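Local coordinates for protein aminopeptidase N (Francisella tularensis subsp. tularensis, PDB 5DLL) that probably releases N-terminal amino acids from peptides as a zinc-dependent aminopeptidase of the M1 family, helping to break down intracellular peptides, at residues K764-H769 against Y781-G786; L800-M805 against R825-W830; D807-L812 against Q818-M823; K847-N852 against N856-V861. One frame throughout, in Å; residues are numbered along the deposited sequence.

Contact 1: K764-H769 against Y781-G786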
loop_
_atom_site.group_PDB
_atom_site.type_symbol
_atom_site.label_atom_id
_atom_site.label_comp_id
_atom_site.label_asym_id
_atom_site.label_seq_id
_atom_site.Cartn_x
_atom_site.Cartn_y
_atom_site.Cartn_z
ATOM N N LYS A 764 28.690 7.354 -8.916
ATOM C CA LYS A 764 29.458 8.533 -8.499
ATOM C C LYS A 764 29.571 9.572 -9.611
ATOM O O LYS A 764 29.581 10.769 -9.341
ATOM C CB LYS A 764 30.859 8.131 -8.028
ATOM C CG LYS A 764 30.870 7.454 -6.670
ATOM C CD LYS A 764 32.231 6.861 -6.356
ATOM C CE LYS A 764 32.322 6.461 -4.893
ATOM N NZ LYS A 764 33.657 5.906 -4.544
ATOM N N GLY A 765 29.676 9.111 -10.854
ATOM C CA GLY A 765 29.654 10.004 -12.008
ATOM C C GLY A 765 28.278 10.611 -12.211
ATOM O O GLY A 765 28.150 11.708 -12.761
ATOM N N LEU A 766 27.249 9.891 -11.765
ATOM C CA LEU A 766 25.865 10.338 -11.907
ATOM C C LEU A 766 25.466 11.448 -10.932
ATOM O O LEU A 766 24.618 12.272 -11.269
ATOM C CB LEU A 766 24.890 9.155 -11.786
ATOM C CG LEU A 766 24.798 8.237 -13.011
ATOM C CD1 LEU A 766 23.918 7.030 -12.711
ATOM C CD2 LEU A 766 24.285 8.991 -14.232
ATOM N N VAL A 767 26.068 11.492 -9.744
ATOM C CA VAL A 767 25.747 12.563 -8.786
ATOM C C VAL A 767 26.144 13.941 -9.335
ATOM O O VAL A 767 25.504 14.947 -9.028
ATOM C CB VAL A 767 26.371 12.339 -7.381
ATOM C CG1 VAL A 767 26.031 10.952 -6.845
ATOM C CG2 VAL A 767 27.875 12.569 -7.392
ATOM N N ASN A 768 27.184 13.972 -10.167
ATOM C CA ASN A 768 27.669 15.210 -10.784
ATOM C C ASN A 768 26.925 15.551 -12.084
ATOM O O ASN A 768 27.080 16.646 -12.626
ATOM C CB ASN A 768 29.173 15.101 -11.056
ATOM C CG ASN A 768 29.948 14.565 -9.857
ATOM O OD1 ASN A 768 29.723 14.981 -8.720
ATOM N ND2 ASN A 768 30.858 13.628 -10.110
ATOM N N HIS A 769 26.118 14.606 -12.562
ATOM C CA HIS A 769 25.350 14.746 -13.801
ATOM C C HIS A 769 24.129 15.646 -13.564
ATOM O O HIS A 769 23.498 15.560 -12.509
ATOM C CB HIS A 769 24.904 13.351 -14.262
ATOM C CG HIS A 769 24.759 13.209 -15.744
ATOM N ND1 HIS A 769 23.534 13.149 -16.372
ATOM C CD2 HIS A 769 25.689 13.101 -16.724
ATOM C CE1 HIS A 769 23.713 13.017 -17.673
ATOM N NE2 HIS A 769 25.012 12.984 -17.913
ATOM N N TYR A 781 15.933 8.642 -4.237
ATOM C CA TYR A 781 15.421 7.265 -4.119
ATOM C C TYR A 781 15.788 6.437 -5.345
ATOM O O TYR A 781 16.005 5.227 -5.250
ATOM C CB TYR A 781 13.899 7.240 -3.920
ATOM C CG TYR A 781 13.393 8.114 -2.790
ATOM C CD1 TYR A 781 14.114 8.253 -1.602
ATOM C CD2 TYR A 781 12.182 8.793 -2.900
ATOM C CE1 TYR A 781 13.650 9.051 -0.570
ATOM C CE2 TYR A 781 11.709 9.594 -1.870
ATOM C CZ TYR A 781 12.448 9.718 -0.709
ATOM O OH TYR A 781 11.988 10.508 0.319
ATOM N N SER A 782 15.849 7.100 -6.495
ATOM C CA SER A 782 16.252 6.455 -7.737
ATOM C C SER A 782 17.714 6.041 -7.696
ATOM O O SER A 782 18.024 4.856 -7.799
ATOM C CB SER A 782 16.018 7.390 -8.925
ATOM O OG SER A 782 14.641 7.684 -9.062
ATOM N N LEU A 783 18.606 7.017 -7.537
ATOM C CA LEU A 783 20.039 6.763 -7.641
ATOM C C LEU A 783 20.614 6.118 -6.383
ATOM O O LEU A 783 21.255 5.068 -6.462
ATOM C CB LEU A 783 20.800 8.055 -7.949
ATOM C CG LEU A 783 22.293 7.861 -8.248
ATOM C CD1 LEU A 783 22.487 7.067 -9.533
ATOM C CD2 LEU A 783 23.008 9.200 -8.327
ATOM N N ILE A 784 20.393 6.749 -5.229
ATOM C CA ILE A 784 21.009 6.293 -3.982
ATOM C C ILE A 784 20.256 5.093 -3.402
ATOM O O ILE A 784 20.868 4.081 -3.058
ATOM C CB ILE A 784 21.098 7.423 -2.931
ATOM C CG1 ILE A 784 21.796 8.669 -3.512
ATOM C CG2 ILE A 784 21.813 6.932 -1.674
ATOM C CD1 ILE A 784 23.165 8.422 -4.113
ATOM N N GLY A 785 18.933 5.207 -3.301
ATOM C CA GLY A 785 18.088 4.096 -2.853
ATOM C C GLY A 785 18.133 2.917 -3.810
ATOM O O GLY A 785 18.027 1.765 -3.393
ATOM N N GLY A 786 18.285 3.215 -5.099
ATOM C CA GLY A 786 18.483 2.194 -6.120
ATOM C C GLY A 786 19.810 1.467 -5.996
ATOM O O GLY A 786 19.889 0.278 -6.288
#

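Contact 2: L800-M805 against R825-W830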
loop_
_atom_site.group_PDB
_atom_site.type_symbol
_atom_site.label_atom_id
_atom_site.label_comp_id
_atom_site.label_asym_id
_atom_site.label_seq_id
_atom_site.Cartn_x
_atom_site.Cartn_y
_atom_site.Cartn_z
ATOM N N LEU A 800 33.323 -0.303 -0.049
ATOM C CA LEU A 800 33.223 1.039 -0.639
ATOM C C LEU A 800 31.775 1.495 -0.832
ATOM O O LEU A 800 31.514 2.691 -0.963
ATOM C CB LEU A 800 33.963 1.094 -1.982
ATOM C CG LEU A 800 35.474 0.831 -1.945
ATOM C CD1 LEU A 800 36.045 0.799 -3.353
ATOM C CD2 LEU A 800 36.204 1.866 -1.100
ATOM N N GLY A 801 30.845 0.544 -0.866
ATOM C CA GLY A 801 29.422 0.850 -0.941
ATOM C C GLY A 801 28.907 1.439 0.356
ATOM O O GLY A 801 28.067 2.343 0.344
ATOM N N TYR A 802 29.414 0.931 1.478
ATOM C CA TYR A 802 29.040 1.454 2.793
ATOM C C TYR A 802 29.635 2.836 3.003
ATOM O O TYR A 802 28.996 3.700 3.592
ATOM C CB TYR A 802 29.484 0.507 3.916
ATOM C CG TYR A 802 28.985 -0.908 3.740
ATOM C CD1 TYR A 802 27.633 -1.166 3.561
ATOM C CD2 TYR A 802 29.863 -1.985 3.739
ATOM C CE1 TYR A 802 27.168 -2.455 3.380
ATOM C CE2 TYR A 802 29.407 -3.282 3.567
ATOM C CZ TYR A 802 28.058 -3.508 3.388
ATOM O OH TYR A 802 27.591 -4.787 3.216
ATOM N N ALA A 803 30.855 3.040 2.514
ATOM C CA ALA A 803 31.535 4.330 2.632
ATOM C C ALA A 803 30.884 5.394 1.745
ATOM O O ALA A 803 30.733 6.544 2.155
ATOM C CB ALA A 803 33.012 4.185 2.293
ATOM N N PHE A 804 30.504 5.011 0.534
ATOM C CA PHE A 804 29.746 5.901 -0.341
ATOM C C PHE A 804 28.392 6.273 0.272
ATOM O O PHE A 804 27.903 7.386 0.064
ATOM C CB PHE A 804 29.542 5.269 -1.722
ATOM C CG PHE A 804 28.545 5.997 -2.580
ATOM C CD1 PHE A 804 28.877 7.204 -3.181
ATOM C CD2 PHE A 804 27.267 5.481 -2.779
ATOM C CE1 PHE A 804 27.958 7.882 -3.968
ATOM C CE2 PHE A 804 26.345 6.153 -3.567
ATOM C CZ PHE A 804 26.691 7.356 -4.162
ATOM N N MET A 805 27.796 5.348 1.022
ATOM C CA MET A 805 26.515 5.604 1.673
ATOM C C MET A 805 26.638 6.582 2.850
ATOM O O MET A 805 25.782 7.451 3.018
ATOM C CB MET A 805 25.862 4.293 2.122
ATOM C CG MET A 805 24.381 4.413 2.479
ATOM S SD MET A 805 23.307 5.056 1.168
ATOM C CE MET A 805 23.254 3.683 0.020
ATOM N N ARG A 825 18.947 4.281 6.681
ATOM C CA ARG A 825 18.386 2.946 6.971
ATOM C C ARG A 825 19.135 1.839 6.224
ATOM O O ARG A 825 19.150 0.691 6.666
ATOM C CB ARG A 825 16.889 2.860 6.634
ATOM C CG ARG A 825 15.984 3.782 7.446
ATOM C CD ARG A 825 14.587 3.193 7.620
ATOM N NE ARG A 825 13.557 4.229 7.746
ATOM C CZ ARG A 825 12.625 4.523 6.833
ATOM N NH1 ARG A 825 12.537 3.859 5.680
ATOM N NH2 ARG A 825 11.753 5.496 7.079
ATOM N N ASN A 826 19.750 2.195 5.095
ATOM C CA ASN A 826 20.605 1.280 4.329
ATOM C C ASN A 826 21.773 0.682 5.116
ATOM O O ASN A 826 22.311 -0.356 4.728
ATOM C CB ASN A 826 21.168 1.989 3.086
ATOM C CG ASN A 826 20.139 2.146 1.977
ATOM O OD1 ASN A 826 19.560 1.168 1.506
ATOM N ND2 ASN A 826 19.926 3.378 1.542
ATOM N N LEU A 827 22.176 1.348 6.196
ATOM C CA LEU A 827 23.321 0.926 7.009
ATOM C C LEU A 827 22.925 0.306 8.351
ATOM O O LEU A 827 23.782 -0.221 9.056
ATOM C CB LEU A 827 24.235 2.131 7.264
ATOM C CG LEU A 827 24.978 2.662 6.035
ATOM C CD1 LEU A 827 25.444 4.090 6.268
ATOM C CD2 LEU A 827 26.154 1.761 5.673
ATOM N N MET A 828 21.635 0.343 8.686
ATOM C CA MET A 828 21.170 0.023 10.040
ATOM C C MET A 828 20.775 -1.447 10.242
ATOM O O MET A 828 20.292 -1.812 11.313
ATOM C CB MET A 828 19.999 0.944 10.413
ATOM C CG MET A 828 20.267 2.413 10.099
ATOM S SD MET A 828 19.138 3.633 10.811
ATOM C CE MET A 828 17.562 2.778 10.749
ATOM N N SER A 829 20.995 -2.285 9.227
ATOM C CA SER A 829 20.724 -3.728 9.323
ATOM C C SER A 829 21.924 -4.555 9.820
ATOM O O SER A 829 21.834 -5.773 9.926
ATOM C CB SER A 829 20.278 -4.262 7.961
ATOM O OG SER A 829 19.116 -3.591 7.520
ATOM N N TRP A 830 23.030 -3.883 10.131
ATOM C CA TRP A 830 24.295 -4.519 10.543
ATOM C C TRP A 830 24.209 -5.762 11.468
ATOM O O TRP A 830 25.098 -6.615 11.432
ATOM C CB TRP A 830 25.209 -3.456 11.178
ATOM C CG TRP A 830 24.641 -2.830 12.420
ATOM C CD1 TRP A 830 23.923 -1.670 12.505
ATOM C CD2 TRP A 830 24.740 -3.336 13.758
ATOM N NE1 TRP A 830 23.572 -1.424 13.813
ATOM C CE2 TRP A 830 24.060 -2.434 14.602
ATOM C CE3 TRP A 830 25.340 -4.467 14.324
ATOM C CZ2 TRP A 830 23.969 -2.630 15.983
ATOM C CZ3 TRP A 830 25.244 -4.660 15.692
ATOM C CH2 TRP A 830 24.567 -3.746 16.507
#

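Contact 3: D807-L812 against Q818-M823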
loop_
_atom_site.group_PDB
_atom_site.type_symbol
_atom_site.label_atom_id
_atom_site.label_comp_id
_atom_site.label_asym_id
_atom_site.label_seq_id
_atom_site.Cartn_x
_atom_site.Cartn_y
_atom_site.Cartn_z
ATOM N N ASP A 807 28.952 8.924 3.174
ATOM C CA ASP A 807 29.258 10.212 2.559
ATOM C C ASP A 807 27.992 10.894 2.067
ATOM O O ASP A 807 27.733 12.048 2.395
ATOM C CB ASP A 807 30.224 10.036 1.382
ATOM C CG ASP A 807 31.603 9.556 1.810
ATOM O OD1 ASP A 807 31.934 9.616 3.015
ATOM O OD2 ASP A 807 32.361 9.116 0.923
ATOM N N THR A 808 27.202 10.172 1.284
ATOM C CA THR A 808 25.996 10.744 0.695
ATOM C C THR A 808 24.995 11.184 1.763
ATOM O O THR A 808 24.367 12.231 1.626
ATOM C CB THR A 808 25.331 9.759 -0.282
ATOM O OG1 THR A 808 25.332 8.454 0.296
ATOM C CG2 THR A 808 26.092 9.717 -1.602
ATOM N N VAL A 809 24.866 10.400 2.830
ATOM C CA VAL A 809 24.005 10.765 3.957
ATOM C C VAL A 809 24.374 12.135 4.522
ATOM O O VAL A 809 23.496 12.935 4.841
ATOM C CB VAL A 809 24.069 9.714 5.088
ATOM C CG1 VAL A 809 23.423 10.247 6.364
ATOM C CG2 VAL A 809 23.391 8.421 4.649
ATOM N N LEU A 810 25.672 12.396 4.647
ATOM C CA LEU A 810 26.151 13.674 5.164
ATOM C C LEU A 810 25.932 14.825 4.179
ATOM O O LEU A 810 25.688 15.957 4.598
ATOM C CB LEU A 810 27.631 13.572 5.553
ATOM C CG LEU A 810 27.909 12.642 6.742
ATOM C CD1 LEU A 810 29.406 12.412 6.909
ATOM C CD2 LEU A 810 27.288 13.184 8.026
ATOM N N ALA A 811 26.026 14.538 2.881
ATOM C CA ALA A 811 25.773 15.540 1.842
ATOM C C ALA A 811 24.276 15.864 1.733
ATOM O O ALA A 811 23.886 17.029 1.600
ATOM C CB ALA A 811 26.310 15.053 0.506
ATOM N N LEU A 812 23.448 14.823 1.785
ATOM C CA LEU A 812 21.994 14.977 1.795
ATOM C C LEU A 812 21.502 15.746 3.024
ATOM O O LEU A 812 20.584 16.560 2.932
ATOM C CB LEU A 812 21.315 13.604 1.768
ATOM C CG LEU A 812 21.494 12.762 0.508
ATOM C CD1 LEU A 812 20.895 11.381 0.729
ATOM C CD2 LEU A 812 20.873 13.446 -0.698
ATOM N N GLN A 818 15.159 14.582 6.432
ATOM C CA GLN A 818 14.257 13.432 6.350
ATOM C C GLN A 818 14.825 12.420 5.370
ATOM O O GLN A 818 14.912 11.237 5.677
ATOM C CB GLN A 818 12.851 13.854 5.905
ATOM C CG GLN A 818 12.195 14.942 6.751
ATOM C CD GLN A 818 12.118 14.592 8.227
ATOM O OE1 GLN A 818 11.993 13.425 8.598
ATOM N NE2 GLN A 818 12.188 15.610 9.077
ATOM N N VAL A 819 15.233 12.917 4.205
ATOM C CA VAL A 819 15.805 12.099 3.137
ATOM C C VAL A 819 17.142 11.496 3.558
ATOM O O VAL A 819 17.411 10.320 3.288
ATOM C CB VAL A 819 15.994 12.930 1.845
ATOM C CG1 VAL A 819 16.780 12.156 0.793
ATOM C CG2 VAL A 819 14.644 13.348 1.284
ATOM N N ALA A 820 17.978 12.297 4.212
ATOM C CA ALA A 820 19.260 11.808 4.729
ATOM C C ALA A 820 19.064 10.659 5.726
ATOM O O ALA A 820 19.828 9.693 5.734
ATOM C CB ALA A 820 20.038 12.948 5.373
ATOM N N ALA A 821 18.029 10.771 6.555
ATOM C CA ALA A 821 17.708 9.748 7.547
ATOM C C ALA A 821 17.209 8.452 6.903
ATOM O O ALA A 821 17.530 7.357 7.377
ATOM C CB ALA A 821 16.672 10.280 8.526
ATOM N N ARG A 822 16.417 8.579 5.836
ATOM C CA ARG A 822 15.915 7.414 5.102
ATOM C C ARG A 822 17.061 6.631 4.489
ATOM O O ARG A 822 17.182 5.425 4.701
ATOM C CB ARG A 822 14.936 7.821 3.996
ATOM C CG ARG A 822 13.544 8.183 4.486
ATOM C CD ARG A 822 12.531 8.059 3.357
ATOM N NE ARG A 822 11.277 8.757 3.647
ATOM C CZ ARG A 822 11.066 10.064 3.482
ATOM N NH1 ARG A 822 12.024 10.872 3.029
ATOM N NH2 ARG A 822 9.877 10.574 3.779
ATOM N N MET A 823 17.916 7.326 3.744
ATOM C CA MET A 823 19.057 6.681 3.098
ATOM C C MET A 823 19.979 6.020 4.106
ATOM O O MET A 823 20.704 5.094 3.760
ATOM C CB MET A 823 19.853 7.681 2.254
ATOM C CG MET A 823 19.125 8.167 1.011
ATOM S SD MET A 823 18.351 6.844 0.048
ATOM C CE MET A 823 16.658 6.928 0.631
#

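Contact 4: K847-N852 against N856-V861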
loop_
_atom_site.group_PDB
_atom_site.type_symbol
_atom_site.label_atom_id
_atom_site.label_comp_id
_atom_site.label_asym_id
_atom_site.label_seq_id
_atom_site.Cartn_x
_atom_site.Cartn_y
_atom_site.Cartn_z
ATOM N N LYS A 847 30.822 7.030 11.543
ATOM C CA LYS A 847 31.362 8.128 10.743
ATOM C C LYS A 847 30.317 9.228 10.553
ATOM O O LYS A 847 30.642 10.415 10.582
ATOM C CB LYS A 847 31.845 7.605 9.385
ATOM C CG LYS A 847 32.772 8.539 8.622
ATOM C CD LYS A 847 32.024 9.347 7.579
ATOM C CE LYS A 847 32.960 10.268 6.812
ATOM N NZ LYS A 847 33.966 9.521 6.011
ATOM N N ILE A 848 29.066 8.829 10.366
ATOM C CA ILE A 848 27.948 9.772 10.267
ATOM C C ILE A 848 27.749 10.498 11.608
ATOM O O ILE A 848 27.647 11.724 11.652
ATOM C CB ILE A 848 26.645 9.044 9.835
ATOM C CG1 ILE A 848 26.762 8.550 8.384
ATOM C CG2 ILE A 848 25.423 9.948 9.980
ATOM C CD1 ILE A 848 25.830 7.405 8.037
ATOM N N LYS A 849 27.698 9.723 12.686
ATOM C CA LYS A 849 27.547 10.240 14.053
ATOM C C LYS A 849 28.648 11.250 14.427
ATOM O O LYS A 849 28.379 12.260 15.081
ATOM C CB LYS A 849 27.541 9.051 15.027
ATOM C CG LYS A 849 27.602 9.373 16.511
ATOM C CD LYS A 849 27.647 8.083 17.323
ATOM C CE LYS A 849 28.262 8.277 18.698
ATOM N NZ LYS A 849 27.435 9.163 19.558
ATOM N N ALA A 850 29.876 10.976 13.990
ATOM C CA ALA A 850 31.043 11.765 14.376
ATOM C C ALA A 850 31.289 12.999 13.497
ATOM O O ALA A 850 32.207 13.769 13.771
ATOM C CB ALA A 850 32.280 10.877 14.382
ATOM N N SER A 851 30.484 13.191 12.451
ATOM C CA SER A 851 30.639 14.349 11.556
ATOM C C SER A 851 29.643 15.484 11.842
ATOM O O SER A 851 29.415 16.342 10.989
ATOM C CB SER A 851 30.523 13.898 10.098
ATOM O OG SER A 851 31.649 13.117 9.737
ATOM N N ASN A 852 29.079 15.499 13.048
ATOM C CA ASN A 852 28.129 16.530 13.462
ATOM C C ASN A 852 27.010 16.723 12.441
ATOM O O ASN A 852 26.974 17.726 11.724
ATOM C CB ASN A 852 28.846 17.859 13.735
ATOM C CG ASN A 852 27.920 18.921 14.309
ATOM O OD1 ASN A 852 26.953 18.616 15.016
ATOM N ND2 ASN A 852 28.209 20.177 13.999
ATOM N N ASN A 856 18.095 15.093 13.900
ATOM C CA ASN A 856 17.320 13.969 13.351
ATOM C C ASN A 856 18.195 12.752 13.019
ATOM O O ASN A 856 17.965 11.649 13.527
ATOM C CB ASN A 856 16.552 14.438 12.096
ATOM C CG ASN A 856 15.549 13.408 11.582
ATOM O OD1 ASN A 856 15.231 12.429 12.258
ATOM N ND2 ASN A 856 15.039 13.637 10.373
ATOM N N VAL A 857 19.202 12.977 12.182
ATOM C CA VAL A 857 20.122 11.931 11.733
ATOM C C VAL A 857 21.012 11.406 12.866
ATOM O O VAL A 857 21.248 10.198 12.961
ATOM C CB VAL A 857 21.014 12.455 10.584
ATOM C CG1 VAL A 857 22.135 11.476 10.262
ATOM C CG2 VAL A 857 20.167 12.750 9.352
ATOM N N PHE A 858 21.517 12.315 13.703
ATOM C CA PHE A 858 22.330 11.943 14.864
ATOM C C PHE A 858 21.572 10.995 15.798
ATOM O O PHE A 858 22.151 10.044 16.314
ATOM C CB PHE A 858 22.785 13.190 15.646
ATOM C CG PHE A 858 23.681 12.876 16.816
ATOM C CD1 PHE A 858 25.053 12.745 16.642
ATOM C CD2 PHE A 858 23.151 12.685 18.085
ATOM C CE1 PHE A 858 25.878 12.431 17.710
ATOM C CE2 PHE A 858 23.972 12.370 19.157
ATOM C CZ PHE A 858 25.338 12.242 18.968
ATOM N N GLU A 859 20.284 11.262 16.008
ATOM C CA GLU A 859 19.446 10.470 16.919
ATOM C C GLU A 859 19.222 9.057 16.386
ATOM O O GLU A 859 19.445 8.073 17.091
ATOM C CB GLU A 859 18.083 11.148 17.128
ATOM C CG GLU A 859 18.143 12.559 17.709
ATOM C CD GLU A 859 17.827 12.626 19.191
ATOM O OE1 GLU A 859 18.708 13.062 19.963
ATOM O OE2 GLU A 859 16.698 12.256 19.578
ATOM N N ILE A 860 18.785 8.968 15.134
ATOM C CA ILE A 860 18.458 7.685 14.512
ATOM C C ILE A 860 19.696 6.789 14.409
ATOM O O ILE A 860 19.662 5.627 14.818
ATOM C CB ILE A 860 17.799 7.890 13.126
ATOM C CG1 ILE A 860 16.420 8.539 13.299
ATOM C CG2 ILE A 860 17.649 6.566 12.388
ATOM C CD1 ILE A 860 15.822 9.091 12.022
ATOM N N VAL A 861 20.785 7.336 13.874
ATOM C CA VAL A 861 22.047 6.600 13.748
ATOM C C VAL A 861 22.544 6.109 15.108
ATOM O O VAL A 861 22.973 4.964 15.244
ATOM C CB VAL A 861 23.128 7.460 13.057
ATOM C CG1 VAL A 861 24.520 6.888 13.271
ATOM C CG2 VAL A 861 22.833 7.568 11.570
#

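Contact 1: K764-H769 against Y781-G786
Leu-783 reaches across from helix 777-788 and divides its two methyls between two neighbours on helix 759-767, Leu-766 and Val-767. This apolar contact is all that the two segments share. CD1 of Leu-783 meets CD1 of Leu-766 at 3.5 Å, with the two side chains crossing obliquely. Its CD2 comes to 3.8 Å from CG1 of Val-767, this time at about a right angle. Both methyls also rest against the base of Leu-766, each 3.9 Å from its CB, so that residue is touched at root and tip alike. The reach depends on chi1 of Leu-783 (-173°), which swings CG opposite the backbone N and carries the fork out from its helix.

The one clear backbone bond near the touching residues runs from His-769 N to Leu-766 O, at 3.1 Å.

Other apolar groups complete the surroundings: Trp-747 and Leu-748 of helix 741-752 pack on Leu-766, and Tyr-772, from the intervening loop, touches both Val-767 and Leu-783. Apolar packing of this kind between successive helices is what builds an all-helical, ARM-type domain such as the C-terminal one of this M1 aminopeptidase.

Contact 2: L800-M805 against R825-W830
Asn-826 has its amide nitrogen ND2 hydrogen-bonded to Met-823 O, three residues back in the chain, and the same nitrogen also touches the end of Met-805. Across the contact, CE of Met-805 lies 3.7 Å from Asn-826 ND2 and its SD 3.8 Å away, both as packing. The two side chains cross at about a right angle, and the methionine methyl also approaches CG of the amide. Because the amide is tied to its own chain, it presents a fixed surface to the thioether.

Met-805 gets there by folding. Its CG stands opposite the backbone N (chi1 -165°), and bends at chi2 and chi3 then bring SD and CE round to Asn-826. The part of this side chain nearer the backbone serves Leu-827: CG of Met-805 is 3.9 Å from Leu-827 CD1, the two side chains running past each other in opposite directions.

The second methyl of Leu-827 turns to Tyr-802, three residues before Met-805. Leu-827 CD2 sits 3.9 Å from CD1 of Tyr-802 and 4.0 Å from its CB, meeting the ring obliquely. The phenol end is occupied elsewhere, Tyr-802 OH being hydrogen-bonded to His-795 ND1. Tyr-794 packs on both Met-805 and Leu-827, and Leu-845 of helix 835-849 touches Leu-827 as well.

What results is the start of helix 800-815 lying against the loop that leads from helix 817-824 to helix 835-849, a largely apolar join between a helix and an inter-helix connection within the helical ARM-like C-terminal domain.

Contact 3: D807-L812 against Q818-M823
An antiparallel helical hairpin is made here by helices 800-815 and 817-824, which come closest at Val-809 and Ala-820. The short segments run at 167° to one another, their axes approach to 8.3 Å, and the CA atoms of Val-809 and Ala-820 are 4.9 Å apart.

At that point each residue sets methyl carbon against the other's backbone carbonyl. Ala-820 CB lies 3.5 Å from Val-809 O, while CG1 of Val-809 lies 3.7 Å from Ala-820 O, with CG2 only slightly farther from the same oxygen. Leu-812, one turn on from Val-809, lays its CB beside Ala-820 CB at 3.9 Å.

Beyond its root, Leu-812 sends CD1 to two further residues, Met-823 CG at 3.7 Å and Val-819 CG1 at 4.2 Å. Met-823 points its CB toward the partner helix but then bends at chi2 (-47°), so its sulfur end leads off toward Tyr-781 of helix 777-788. Val-780 of that helix packs on Leu-812, Val-819 and Met-823, while Ile-848 touches Val-809 and Val-857 touches Ala-820.

Hydrocarbon packs here on hydrocarbon and on backbone carbonyls, with no side-chain polar bond between the segments, so the hairpin is held by fit and by exclusion of water, and the small Ala-820 side chain lets the backbones come this close.

Contact 4: K847-N852 against N856-V861
Ile-848 pushes one branch, CG2, toward two valines spaced a helical turn apart on the last helix. This methyl comes to 3.6 Å from Val-857 CG1 and 3.9 Å from Val-861 CG2, crossing each side chain at about a right angle. The other branch, CG1, lies beside the backbone N and carries CD1 away toward Leu-827. The two valines hold nearly the same rotamer yet offer different methyls: Val-857 uses the one opposite its backbone N, Val-861 the one beside it. The second methyl of Val-861, CG1, faces Lys-849 CB at 4.1 Å.

These residues close a helical hairpin at the C-terminal end of the ARM-like domain, in which helix 835-849 turns back through a short connection into helix 855-866. Asp-813, on helix 800-815, touches Val-857 from outside the pair.

On the more exposed side, Phe-858 has CG opposite its backbone N (chi1 -177°), which brings the ring over to the helix end at Lys-849. The ring presents its edge, in plane, to the carbonyl: Lys-849 O is 3.6 Å from Phe-858 CE1. The lysine side chain keeps to the same ring. Its CG is 3.7 Å from CE1, and the chain runs extended until a bend at chi4 (65°) leaves NZ 3.8 Å from Phe-858 CZ. Pro-853 of the connection touches the ring too. Where helix 835-849 finishes, Ser-851 OG donates to Lys-847 O at 3.0 Å, with a C=O...O angle of 162°.

In the fold
All four contacts lie in the ARM-like helical domain, away from the zinc and sodium sites. Contacts 2 and 3 share helix 800-815, contact 3 nested within the loop that contact 2 closes. Their touching residues are mostly or wholly buried. Contact 4 lies farthest from the chain's centre and mixes a buried Ile-Val core with a more exposed Lys-Phe pair; contact 1 is smaller and purely aliphatic. Contact 2 alone brings sulfur and an amide together across its segments. Neighbours join through side chains: Ile-784 packs on Phe-804 and Met-805, and both Met-828 and Ala-821 on Ile-860. Contacts 1 and 4 stay about 11 Å apart at their nearest atoms.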